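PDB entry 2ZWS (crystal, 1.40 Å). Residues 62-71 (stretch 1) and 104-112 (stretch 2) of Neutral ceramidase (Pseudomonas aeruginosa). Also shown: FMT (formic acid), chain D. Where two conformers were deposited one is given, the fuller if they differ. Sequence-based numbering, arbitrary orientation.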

ATOM      1  N   ASP A  62      -1.698   1.553  -3.050  1.00 11.39           N
ATOM      2  CA  ASP A  62      -0.438   0.901  -3.401  1.00 11.07           C
ATOM      3  C   ASP A  62       0.767   1.572  -2.677  1.00 11.38           C
ATOM      4  O   ASP A  62       1.648   2.153  -3.327  1.00 11.45           O
ATOM      5  N   LEU A  63       0.783   1.460  -1.354  1.00 10.49           N
ATOM      6  CA  LEU A  63       1.776   2.114  -0.496  1.00  9.84           C
ATOM      7  C   LEU A  63       2.301   1.116   0.520  1.00 10.19           C
ATOM      8  O   LEU A  63       1.652   0.099   0.800  1.00 10.83           O
ATOM      9  N   GLY A  64       3.449   1.422   1.137  1.00  9.93           N
ATOM     10  CA  GLY A  64       3.973   0.591   2.218  1.00 11.13           C
ATOM     11  C   GLY A  64       3.039   0.601   3.408  1.00 12.30           C
ATOM     12  O   GLY A  64       2.863  -0.414   4.094  1.00 13.02           O
ATOM     13  N   MET A  65       2.415   1.756   3.646  1.00 12.90           N
ATOM     14  CA  MET A  65       1.490   1.876   4.764  1.00 14.45           C
ATOM     15  C   MET A  65       0.707   3.162   4.623  1.00 13.89           C
ATOM     16  O   MET A  65       1.013   3.993   3.749  1.00 13.69           O
ATOM     17  N   ILE A  66      -0.337   3.312   5.437  1.00 14.37           N
ATOM     18  CA  ILE A  66      -0.997   4.624   5.431  0.50 14.91           C
ATOM     19  C   ILE A  66      -0.790   5.277   6.778  1.00 14.95           C
ATOM     20  O   ILE A  66      -1.341   4.937   7.813  1.00 18.50           O
ATOM     21  N   PHE A  67       0.091   6.245   6.728  1.00 13.23           N
ATOM     22  CA  PHE A  67       0.525   6.885   7.954  1.00 12.18           C
ATOM     23  C   PHE A  67      -0.531   7.833   8.505  1.00 12.03           C
ATOM     24  O   PHE A  67      -1.346   8.377   7.746  1.00 11.82           O
ATOM     25  N   GLN A  68      -0.493   8.058   9.816  1.00 12.02           N
ATOM     26  CA  GLN A  68      -1.412   8.979  10.453  1.00 12.33           C
ATOM     27  C   GLN A  68      -1.466  10.351   9.758  1.00 12.21           C
ATOM     28  O   GLN A  68      -2.550  10.920   9.587  1.00 12.54           O
ATOM     29  N   ALA A  69      -0.316  10.870   9.343  1.00 12.37           N
ATOM     30  CA  ALA A  69      -0.305  12.180   8.666  1.00 11.68           C
ATOM     31  C   ALA A  69      -1.185  12.251   7.392  1.00 11.97           C
ATOM     32  O   ALA A  69      -1.850  13.266   7.109  1.00 12.57           O
ATOM     33  N   VAL A  70      -1.155  11.169   6.611  1.00 10.20           N
ATOM     34  CA  VAL A  70      -1.978  11.029   5.420  1.00 10.63           C
ATOM     35  C   VAL A  70      -3.440  10.950   5.841  1.00 11.00           C
ATOM     36  O   VAL A  70      -4.271  11.658   5.280  1.00 11.68           O
ATOM     37  N   HIS A  71      -3.770  10.064   6.785  1.00 10.24           N
ATOM     38  CA  HIS A  71      -5.153   9.927   7.254  1.00 10.38           C
ATOM     39  C   HIS A  71      -5.734  11.270   7.696  1.00 11.09           C
ATOM     40  O   HIS A  71      -6.821  11.671   7.250  1.00 11.52           O
ATOM     41  N   GLY A 104       8.952   8.862   2.989  1.00 13.15           N
ATOM     42  CA  GLY A 104       8.944  10.234   3.505  1.00 14.56           C
ATOM     43  C   GLY A 104       7.562  10.818   3.708  1.00 14.71           C
ATOM     44  O   GLY A 104       7.390  12.044   3.719  1.00 14.25           O
ATOM     45  N   PHE A 105       6.557   9.963   3.854  1.00 13.46           N
ATOM     46  CA  PHE A 105       5.204  10.453   3.988  1.00 12.74           C
ATOM     47  C   PHE A 105       4.539  10.177   5.340  1.00 12.29           C
ATOM     48  O   PHE A 105       3.306  10.296   5.491  1.00 12.65           O
ATOM     49  N   SER A 106       5.374   9.841   6.328  1.00 12.53           N
ATOM     50  CA  SER A 106       4.967   9.833   7.733  1.00 12.03           C
ATOM     51  C   SER A 106       5.328  11.161   8.356  1.00 12.07           C
ATOM     52  O   SER A 106       6.185  11.872   7.824  1.00 13.32           O
ATOM     53  N   HIS A 107       4.726  11.457   9.499  1.00 11.60           N
ATOM     54  CA  HIS A 107       5.229  12.551  10.327  1.00 12.38           C
ATOM     55  C   HIS A 107       6.018  12.070  11.550  1.00 13.53           C
ATOM     56  O   HIS A 107       6.539  12.892  12.298  1.00 15.39           O
ATOM     57  N   TYR A 108       6.120  10.747  11.710  1.00 14.24           N
ATOM     58  CA  TYR A 108       6.897  10.120  12.793  1.00 14.64           C
ATOM     59  C   TYR A 108       8.279   9.736  12.339  1.00 15.16           C
ATOM     60  O   TYR A 108       8.462   9.064  11.309  1.00 15.43           O
ATOM     61  N   ALA A 109       9.270  10.170  13.124  1.00 14.63           N
ATOM     62  CA  ALA A 109      10.648  10.094  12.655  1.00 15.36           C
ATOM     63  C   ALA A 109      11.101   8.677  12.309  1.00 14.81           C
ATOM     64  O   ALA A 109      11.829   8.501  11.350  1.00 15.54           O
ATOM     65  N   MET A 110      10.691   7.678  13.096  1.00 15.26           N
ATOM     66  CA  MET A 110      11.105   6.289  12.890  0.50 16.13           C
ATOM     67  C   MET A 110      10.892   5.838  11.440  1.00 16.28           C
ATOM     68  O   MET A 110      11.733   5.171  10.832  1.00 16.98           O
ATOM     69  N   TYR A 111       9.743   6.226  10.890  1.00 15.97           N
ATOM     70  CA  TYR A 111       9.350   5.708   9.589  1.00 14.59           C
ATOM     71  C   TYR A 111       9.955   6.497   8.428  1.00 15.26           C
ATOM     72  O   TYR A 111       9.908   6.027   7.283  1.00 15.80           O
ATOM     73  N   ASN A 112      10.541   7.659   8.746  1.00 15.47           N
ATOM     74  CA  ASN A 112      11.236   8.480   7.753  1.00 15.36           C
ATOM     75  C   ASN A 112      12.779   8.353   7.818  1.00 15.52           C
ATOM     76  O   ASN A 112      13.482   8.934   6.989  1.00 15.54           O
TER

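The apolar centre of the contact is a pair of phenylalanines. Phe-67 directs its CA-to-CB bond toward the other stretch (chi1 -68°, m; chi2 117°). The CA-to-CB bond of Phe-105 points sideways, but its p rotamer (chi1 58°, chi2 -83°) brings the ring nearer to stretch 1. The rings meet offset edge-to-face: their centroids lie 4.9 Å apart, their planes make 62°, and the edge of Phe-67 is turned to the face of Phe-105. The closest atoms, Phe-67 CD1 and Phe-105 CD2, are 3.3 Å apart.

Several neighbours pack around this pair. Ser-106 CB sits over one face of Phe-67, 3.5 Å from the ring centroid and 9° off its normal, a CH-pi geometry. Tyr-111 (m), whose CA-to-CB bond points toward stretch 1, brings CB to 3.5 Å from Phe-67 CE2; these two rings are near parallel (22°) but slid apart, with centroids at 5.7 Å, so they barely overlap. The edge of the Phe-105 ring meets the Met-65 carbonyl, with Phe-105 CE2 3.3 Å from Met-65 O, and Val-70 (t), whose CG2 is 4.0 Å from Phe-105 CD2. Leu-63 (m, t), whose CA-to-CB bond points toward stretch 2, places CD2 4.2 Å from Phe-105 CZ.

A second CH-pi contact is made from the helix, by Ala-69. Ala-69 points in, and its CB stands over the imidazole of His-107 (m), 3.4 Å from the ring centroid and 12° off the normal. The small methyl fits between backbones whose CA atoms, Ala-69 CA and His-107 CA, are 5.8 Å apart. Phe-105 O, 3.7 Å from Val-70 CG2, is buried here without a polar partner.

No direct hydrogen bond crosses between the stretches; the polar edge is bridged by a formic acid molecule, probably from the crystallisation liquor, and by waters. Gln-68 N, in the first turn of the helix that follows Phe-67, which holds the N-cap position, donates to FMT O1 (2.8 Å, 166°), while Ser-106 OG donates to FMT O2 (2.9 Å). The t rotamer of Ser-106 also lets OG accept from Tyr-108 N (2.9 Å, 160°). Water 3 accepts from Ala-69 N (2.8 Å) and His-107 N (2.9 Å) and donates to FMT O2 (2.7 Å), tying both backbones to the ligand.

Farther along the polar edge, Gln-68 OE1 and Tyr-108 OH are 4.0 Å apart, and two waters join them. Water 1 donates to Gln-68 OE1 (2.9 Å) and Tyr-108 OH (2.7 Å); water 2 donates to Gln-68 OE1 (2.6 Å) and accepts from Tyr-108 OH (2.8 Å).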

ATOM      1  CB  ASP A  62      -0.220   0.935  -4.925  1.00 13.19           C
ATOM      2  CG  ASP A  62      -1.189   0.059  -5.714  1.00 14.37           C
ATOM      3  OD1 ASP A  62      -1.457  -1.094  -5.313  1.00 18.31           O
ATOM      4  OD2 ASP A  62      -1.625   0.500  -6.804  1.00 14.83           O
ATOM      5  CB  LEU A  63       1.140   3.281   0.290  1.00  9.88           C
ATOM      6  CG  LEU A  63       0.574   4.401  -0.591  1.00 10.43           C
ATOM      7  CD1 LEU A  63      -0.194   5.389   0.236  1.00 12.23           C
ATOM      8  CD2 LEU A  63       1.718   5.092  -1.342  1.00 13.42           C
ATOM      9  CB  MET A  65       2.224   1.807   6.100  1.00 17.29           C
ATOM     10  CG  MET A  65       3.437   2.643   6.179  1.00 17.64           C
ATOM     11  SD  MET A  65       5.001   1.994   5.438  1.00 17.26           S
ATOM     12  CE  MET A  65       5.413   0.583   6.440  1.00 20.07           C
ATOM     13  CB  ILE A  66      -2.470   4.646   4.979  0.50 15.64           C
ATOM     14  CG1 ILE A  66      -3.269   3.719   5.861  0.50 13.98           C
ATOM     15  CG2 ILE A  66      -2.596   4.284   3.485  0.50 16.41           C
ATOM     16  CD1 ILE A  66      -3.275   2.399   5.344  0.50 18.02           C
ATOM     17  CB  PHE A  67       1.810   7.656   7.698  1.00 12.10           C
ATOM     18  CG  PHE A  67       3.016   6.779   7.398  1.00 12.13           C
ATOM     19  CD1 PHE A  67       3.634   6.879   6.148  1.00 12.28           C
ATOM     20  CD2 PHE A  67       3.503   5.855   8.338  1.00 12.99           C
ATOM     21  CE1 PHE A  67       4.742   6.137   5.831  1.00 13.32           C
ATOM     22  CE2 PHE A  67       4.653   5.074   8.035  1.00 12.91           C
ATOM     23  CZ  PHE A  67       5.272   5.235   6.767  1.00 10.89           C
ATOM     24  CB  GLN A  68      -1.081   9.119  11.930  1.00 13.38           C
ATOM     25  CG  GLN A  68      -2.031   9.994  12.667  1.00 13.95           C
ATOM     26  CD  GLN A  68      -2.120   9.573  14.117  1.00 14.65           C
ATOM     27  OE1 GLN A  68      -1.337  10.038  14.977  1.00 15.23           O
ATOM     28  NE2 GLN A  68      -3.016   8.627  14.396  1.00 14.85           N
ATOM     29  CB  ALA A  69       1.142  12.565   8.344  1.00 13.16           C
ATOM     30  CB  VAL A  70      -1.525   9.780   4.621  1.00  9.83           C
ATOM     31  CG1 VAL A  70      -2.495   9.488   3.458  1.00 11.79           C
ATOM     32  CG2 VAL A  70      -0.078   9.985   4.108  1.00 11.76           C
ATOM     33  CB  HIS A  71      -5.150   8.907   8.395  1.00 11.38           C
ATOM     34  CG  HIS A  71      -6.482   8.687   9.025  1.00 10.78           C
ATOM     35  ND1 HIS A  71      -6.732   9.021  10.338  1.00 13.14           N
ATOM     36  CD2 HIS A  71      -7.622   8.115   8.554  1.00 12.20           C
ATOM     37  CE1 HIS A  71      -7.975   8.691  10.645  1.00 13.87           C
ATOM     38  NE2 HIS A  71      -8.533   8.137   9.582  1.00 12.67           N
ATOM     39  CB  PHE A 105       4.337  10.042   2.784  1.00 12.70           C
ATOM     40  CG  PHE A 105       4.252   8.548   2.556  1.00 12.66           C
ATOM     41  CD1 PHE A 105       5.248   7.876   1.855  1.00 13.69           C
ATOM     42  CD2 PHE A 105       3.151   7.824   3.018  1.00 12.61           C
ATOM     43  CE1 PHE A 105       5.155   6.486   1.628  1.00 11.78           C
ATOM     44  CE2 PHE A 105       3.034   6.446   2.788  1.00 13.08           C
ATOM     45  CZ  PHE A 105       4.032   5.777   2.109  1.00 13.00           C
ATOM     46  CB  SER A 106       5.718   8.727   8.502  1.00 12.16           C
ATOM     47  OG  SER A 106       5.285   8.644   9.860  1.00 12.97           O
ATOM     48  CB  HIS A 107       4.095  13.474  10.769  1.00 12.90           C
ATOM     49  CG  HIS A 107       3.645  14.421   9.683  1.00 12.24           C
ATOM     50  ND1 HIS A 107       2.570  15.273   9.819  1.00 14.76           N
ATOM     51  CD2 HIS A 107       4.134  14.629   8.440  1.00 12.58           C
ATOM     52  CE1 HIS A 107       2.411  15.959   8.699  1.00 13.37           C
ATOM     53  NE2 HIS A 107       3.362  15.606   7.851  1.00 14.80           N
ATOM     54  CB  TYR A 108       6.158   8.946  13.418  1.00 14.72           C
ATOM     55  CG  TYR A 108       5.068   9.456  14.291  1.00 14.63           C
ATOM     56  CD1 TYR A 108       5.348   9.958  15.576  1.00 14.47           C
ATOM     57  CD2 TYR A 108       3.745   9.496  13.835  1.00 15.26           C
ATOM     58  CE1 TYR A 108       4.355  10.477  16.346  1.00 14.48           C
ATOM     59  CE2 TYR A 108       2.744  10.032  14.628  1.00 16.29           C
ATOM     60  CZ  TYR A 108       3.049  10.503  15.886  1.00 16.80           C
ATOM     61  OH  TYR A 108       2.097  11.054  16.704  1.00 16.96           O
ATOM     62  CB  ALA A 109      11.621  10.743  13.656  1.00 16.19           C
ATOM     63  CB  MET A 110      10.328   5.367  13.843  0.50 16.92           C
ATOM     64  CG  MET A 110      10.814   3.917  13.880  0.50 18.44           C
ATOM     65  SD  MET A 110      12.549   3.764  14.374  0.50 23.66           S
ATOM     66  CE  MET A 110      12.649   4.822  15.787  0.50 24.76           C
ATOM     67  CB  TYR A 111       7.821   5.597   9.519  1.00 14.05           C
ATOM     68  CG  TYR A 111       7.282   4.786  10.689  1.00 12.73           C
ATOM     69  CD1 TYR A 111       7.777   3.523  10.946  1.00 13.44           C
ATOM     70  CD2 TYR A 111       6.262   5.277  11.512  1.00 11.35           C
ATOM     71  CE1 TYR A 111       7.332   2.772  12.048  1.00 14.07           C
ATOM     72  CE2 TYR A 111       5.781   4.535  12.593  1.00 14.88           C
ATOM     73  CZ  TYR A 111       6.326   3.280  12.848  1.00 13.48           C
ATOM     74  OH  TYR A 111       5.835   2.585  13.908  1.00 15.02           O
ATOM     75  CB  ASN A 112      10.887   9.971   7.896  1.00 15.80           C
ATOM     76  CG  ASN A 112       9.417  10.316   7.620  1.00 14.89           C
ATOM     77  OD1 ASN A 112       8.917  11.334   8.141  1.00 18.67           O
ATOM     78  ND2 ASN A 112       8.749   9.546   6.794  1.00 13.33           N
TER
HETATM   79  C   FMT D 649       2.334   6.698  11.473  1.00 14.68           C
HETATM   80  O1  FMT D 649       1.132   6.378  11.294  1.00 13.16           O
HETATM   81  O2  FMT D 649       2.841   7.765  11.063  1.00 13.97           O
HETATM   82  O   HOH W   1       0.083   9.366  17.473  1.00 16.86           O
HETATM   83  O   HOH W   2       0.258  12.130  14.937  1.00 17.18           O
HETATM   84  O   HOH W   3       2.220  10.297  10.495  1.00 12.22           O